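Histone-lysine N-methyltransferase SETMAR (Homo sapiens, PDB 3BO5) methylates histone H3 on lysine through this SET-containing part of a transposase fusion protein that binds DNA and acts in double-strand break repair. Local coordinates at residues His211-Asn216 with Lys272-Gly277. The protein carries 2 engineered substitutions. Sequence-based numbering, arbitrary orientation.
Sequences HSCEPN and KPCYCG. With ZN (zinc ion), chain E; SAH (S-adenosyl-L-homocysteine), chain F.
Cys274 meets the loop 211-216 through its sulfur, which lies in the plane of the His211 imidazole at the ring's edge, 3.6 Å from His211 CD2. On the same ring, His211 NE2 donates to Cys213 SG (3.5 Å), the sulfur lying slightly out of the ring plane, while ND1 accepts from Tyr249 N; an alanine at His211 would probably leave Cys213 SG without this donor and open a gap beside Cys274 SG. With SG anti to its own backbone N (chi1 -178°), the Cys274 thiolate reaches the zinc ion, to which Cys213 SG and Cys276 SG also bind at 2.3-2.4 Å. Cys281 supplies the fourth sulfur, completing the four-cysteine site by which the post-SET segment is fastened to the SET domain, Cys213 being the ligand contributed by the latter. The two joined loops line the adenine end of the cofactor pocket: His211 N donates to N7 of S-adenosylhomocysteine, whose N6 donates to His211 O, while from the post-SET side Tyr275 N reaches N1 at 2.9 Å. Both loops thus read the base with backbone atoms, and the Tyr275 side chain, which sets out away from the loop 211-216, brings CD2 to 3.6 Å from adenine C2. Cys276 buries more area than its neighbours here; its SG, between backbone N and carbonyl carbon (chi1 78°), accepts a nearly straight bond from Cys213 N (3.3 Å, 172°), which is likely to temper the thiolate's negative charge. Its CB packs 3.6 Å from Ser212 CA, and one water joins Cys276 O to Ser212 OG, which also accepts from Glu214 N in an ST turn.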
ATOM      1  N   HIS A 211       2.503  -9.163   7.959  1.00 10.16           N
ATOM      2  CA  HIS A 211       1.106  -9.371   8.214  1.00  9.98           C
ATOM      3  C   HIS A 211       0.828  -9.364   9.714  1.00 10.42           C
ATOM      4  O   HIS A 211       1.587  -9.808  10.522  1.00 11.75           O
ATOM      5  CB  HIS A 211       0.811 -10.846   7.802  1.00 11.61           C
ATOM      6  CG  HIS A 211      -0.514 -11.315   8.257  1.00 12.44           C
ATOM      7  ND1 HIS A 211      -1.691 -10.889   7.672  1.00 12.27           N
ATOM      8  CD2 HIS A 211      -0.865 -12.158   9.265  1.00 14.30           C
ATOM      9  CE1 HIS A 211      -2.717 -11.447   8.314  1.00 14.33           C
ATOM     10  NE2 HIS A 211      -2.232 -12.195   9.308  1.00 12.06           N
ATOM     11  N   SER A 212      -0.344  -8.896  10.056  1.00 11.01           N
ATOM     12  CA  SER A 212      -0.844  -9.131  11.371  1.00 11.43           C
ATOM     13  C   SER A 212      -2.296  -9.504  11.299  1.00 12.30           C
ATOM     14  O   SER A 212      -2.997  -8.950  10.477  1.00 13.67           O
ATOM     15  CB  SER A 212      -0.701  -7.866  12.197  1.00 13.89           C
ATOM     16  OG  SER A 212      -1.341  -8.122  13.488  1.00 13.92           O
ATOM     17  N   CYS A 213      -2.747 -10.402  12.207  1.00 13.04           N
ATOM     18  CA  CYS A 213      -4.148 -10.739  12.314  1.00 13.98           C
ATOM     19  C   CYS A 213      -4.958  -9.591  12.922  1.00 15.05           C
ATOM     20  O   CYS A 213      -6.181  -9.596  12.857  1.00 17.38           O
ATOM     21  CB  CYS A 213      -4.204 -12.014  13.204  1.00 15.06           C
ATOM     22  SG  CYS A 213      -3.534 -13.416  12.283  1.00 15.19           S
ATOM     23  N   GLU A 214      -4.236  -8.676  13.578  1.00 15.06           N
ATOM     24  CA  GLU A 214      -4.846  -7.479  14.159  1.00 16.84           C
ATOM     25  C   GLU A 214      -3.935  -6.346  13.773  1.00 15.18           C
ATOM     26  O   GLU A 214      -3.214  -5.793  14.588  1.00 14.86           O
ATOM     27  CB  GLU A 214      -4.940  -7.575  15.682  1.00 17.15           C
ATOM     28  CG  GLU A 214      -5.981  -8.522  16.161  1.00 21.95           C
ATOM     29  CD  GLU A 214      -6.014  -8.629  17.693  1.00 28.46           C
ATOM     30  OE1 GLU A 214      -5.460  -7.725  18.397  1.00 31.87           O
ATOM     31  OE2 GLU A 214      -6.596  -9.641  18.162  1.00 25.86           O
ATOM     32  N   PRO A 215      -4.018  -5.973  12.507  1.00 14.66           N
ATOM     33  CA  PRO A 215      -3.012  -5.035  12.031  1.00 14.09           C
ATOM     34  C   PRO A 215      -3.322  -3.631  12.400  1.00 13.68           C
ATOM     35  O   PRO A 215      -4.424  -3.308  12.825  1.00 14.11           O
ATOM     36  CB  PRO A 215      -3.143  -5.181  10.519  1.00 15.06           C
ATOM     37  CG  PRO A 215      -4.588  -5.505  10.310  1.00 13.74           C
ATOM     38  CD  PRO A 215      -4.900  -6.447  11.417  1.00 13.08           C
ATOM     39  N   ASN A 216      -2.366  -2.748  12.090  1.00 11.77           N
ATOM     40  CA  ASN A 216      -2.629  -1.328  12.379  1.00 11.53           C
ATOM     41  C   ASN A 216      -2.762  -0.455  11.158  1.00 12.20           C
ATOM     42  O   ASN A 216      -2.921   0.758  11.299  1.00 12.63           O
ATOM     43  CB  ASN A 216      -1.571  -0.737  13.336  1.00 11.94           C
ATOM     44  CG  ASN A 216      -0.156  -0.907  12.872  1.00 12.15           C
ATOM     45  OD1 ASN A 216       0.109  -1.244  11.690  1.00 11.88           O
ATOM     46  ND2 ASN A 216       0.825  -0.694  13.806  1.00 12.20           N
ATOM     47  N   LYS A 272       1.647 -21.344   6.065  1.00 22.20           N
ATOM     48  CA  LYS A 272       2.810 -20.805   6.749  1.00 22.65           C
ATOM     49  C   LYS A 272       2.363 -20.263   8.091  1.00 22.08           C
ATOM     50  O   LYS A 272       1.267 -19.731   8.182  1.00 21.62           O
ATOM     51  CB  LYS A 272       3.380 -19.665   5.931  1.00 23.60           C
ATOM     52  CG  LYS A 272       3.955 -20.178   4.605  1.00 27.77           C
ATOM     53  CD  LYS A 272       4.935 -19.165   4.134  1.00 32.57           C
ATOM     54  CE  LYS A 272       5.593 -19.555   2.808  1.00 36.17           C
ATOM     55  NZ  LYS A 272       6.764 -18.637   2.671  1.00 39.04           N
ATOM     56  N   PRO A 273       3.160 -20.469   9.131  1.00 20.33           N
ATOM     57  CA  PRO A 273       2.733 -20.024  10.479  1.00 18.81           C
ATOM     58  C   PRO A 273       2.815 -18.527  10.570  1.00 17.09           C
ATOM     59  O   PRO A 273       3.691 -17.932   9.950  1.00 17.90           O
ATOM     60  CB  PRO A 273       3.784 -20.572  11.413  1.00 20.93           C
ATOM     61  CG  PRO A 273       4.602 -21.477  10.592  1.00 21.93           C
ATOM     62  CD  PRO A 273       4.447 -21.186   9.163  1.00 20.77           C
ATOM     63  N   CYS A 274       1.901 -17.980  11.359  1.00 15.26           N
ATOM     64  CA  CYS A 274       1.863 -16.544  11.636  1.00 13.27           C
ATOM     65  C   CYS A 274       2.441 -16.364  13.037  1.00 14.00           C
ATOM     66  O   CYS A 274       2.023 -17.024  13.997  1.00 15.93           O
ATOM     67  CB  CYS A 274       0.394 -16.015  11.606  1.00 13.84           C
ATOM     68  SG  CYS A 274       0.416 -14.249  11.894  1.00 13.81           S
ATOM     69  N   TYR A 275       3.287 -15.343  13.171  1.00 13.69           N
ATOM     70  CA  TYR A 275       3.914 -14.976  14.448  1.00 14.17           C
ATOM     71  C   TYR A 275       3.521 -13.524  14.812  1.00 14.34           C
ATOM     72  O   TYR A 275       4.318 -12.802  15.469  1.00 14.61           O
ATOM     73  CB  TYR A 275       5.451 -15.108  14.396  1.00 15.98           C
ATOM     74  CG  TYR A 275       5.921 -16.444  13.908  1.00 14.69           C
ATOM     75  CD1 TYR A 275       5.422 -17.607  14.535  1.00 16.79           C
ATOM     76  CD2 TYR A 275       6.855 -16.553  12.905  1.00 19.34           C
ATOM     77  CE1 TYR A 275       5.870 -18.875  14.132  1.00 19.08           C
ATOM     78  CE2 TYR A 275       7.303 -17.828  12.464  1.00 20.03           C
ATOM     79  CZ  TYR A 275       6.790 -18.963  13.113  1.00 18.82           C
ATOM     80  OH  TYR A 275       7.226 -20.243  12.755  1.00 22.73           O
ATOM     81  N   CYS A 276       2.343 -13.089  14.382  1.00 14.95           N
ATOM     82  CA  CYS A 276       2.002 -11.690  14.556  1.00 13.54           C
ATOM     83  C   CYS A 276       1.820 -11.367  16.014  1.00 15.22           C
ATOM     84  O   CYS A 276       1.973 -10.201  16.347  1.00 17.79           O
ATOM     85  CB  CYS A 276       0.755 -11.313  13.737  1.00 16.67           C
ATOM     86  SG  CYS A 276      -0.832 -11.836  14.447  1.00 14.12           S
ATOM     87  N   GLY A 277       1.499 -12.345  16.879  1.00 14.84           N
ATOM     88  CA  GLY A 277       1.363 -12.037  18.363  1.00 18.15           C
ATOM     89  C   GLY A 277       0.045 -11.487  18.801  1.00 18.10           C
ATOM     90  O   GLY A 277      -0.188 -11.218  20.002  1.00 22.03           O
TER
HETATM   91 ZN    ZN E 304      -1.392 -13.793  13.384  1.00 14.24          ZN
HETATM   92  N   SAH F 305       9.528 -10.156   6.290  1.00 13.08           N
HETATM   93  CA  SAH F 305       9.634  -9.752   4.850  1.00 14.34           C
HETATM   94  CB  SAH F 305       8.755  -8.522   4.520  1.00 14.13           C
HETATM   95  CG  SAH F 305       7.296  -8.977   4.335  1.00 11.32           C
HETATM   96  SD  SAH F 305       7.089  -9.987   2.839  1.00 14.08           S
HETATM   97  C   SAH F 305      11.123  -9.502   4.523  1.00 12.98           C
HETATM   98  O   SAH F 305      12.001  -9.809   5.324  1.00 14.21           O
HETATM   99  OXT SAH F 305      11.393  -8.960   3.402  1.00 14.58           O
HETATM  100  C5' SAH F 305       6.167 -11.377   3.524  1.00 14.52           C
HETATM  101  C4' SAH F 305       7.017 -12.399   4.275  1.00 13.30           C
HETATM  102  O4' SAH F 305       7.366 -11.926   5.579  1.00 11.50           O
HETATM  103  C3' SAH F 305       6.296 -13.688   4.542  1.00 15.50           C
HETATM  104  O3' SAH F 305       6.390 -14.579   3.396  1.00 18.06           O
HETATM  105  C2' SAH F 305       6.992 -14.246   5.749  1.00 15.33           C
HETATM  106  O2' SAH F 305       8.319 -14.711   5.442  1.00 18.10           O
HETATM  107  C1' SAH F 305       7.211 -12.978   6.551  1.00 11.08           C
HETATM  108  N9  SAH F 305       6.039 -12.602   7.368  1.00 12.05           N
HETATM  109  C8  SAH F 305       5.232 -11.475   7.245  1.00 11.65           C
HETATM  110  N7  SAH F 305       4.355 -11.475   8.230  1.00 15.52           N
HETATM  111  C5  SAH F 305       4.578 -12.544   9.022  1.00 12.76           C
HETATM  112  C6  SAH F 305       3.895 -13.008  10.167  1.00 11.71           C
HETATM  113  N6  SAH F 305       2.893 -12.388  10.794  1.00 12.52           N
HETATM  114  N1  SAH F 305       4.381 -14.204  10.685  1.00 12.36           N
HETATM  115  C2  SAH F 305       5.426 -14.867  10.121  1.00 13.30           C
HETATM  116  N3  SAH F 305       6.138 -14.439   9.018  1.00 12.97           N
HETATM  117  C4  SAH F 305       5.617 -13.303   8.476  1.00 11.19           C
HETATM  118  O   HOH W   1       0.583  -7.985  15.428  1.00 19.25           O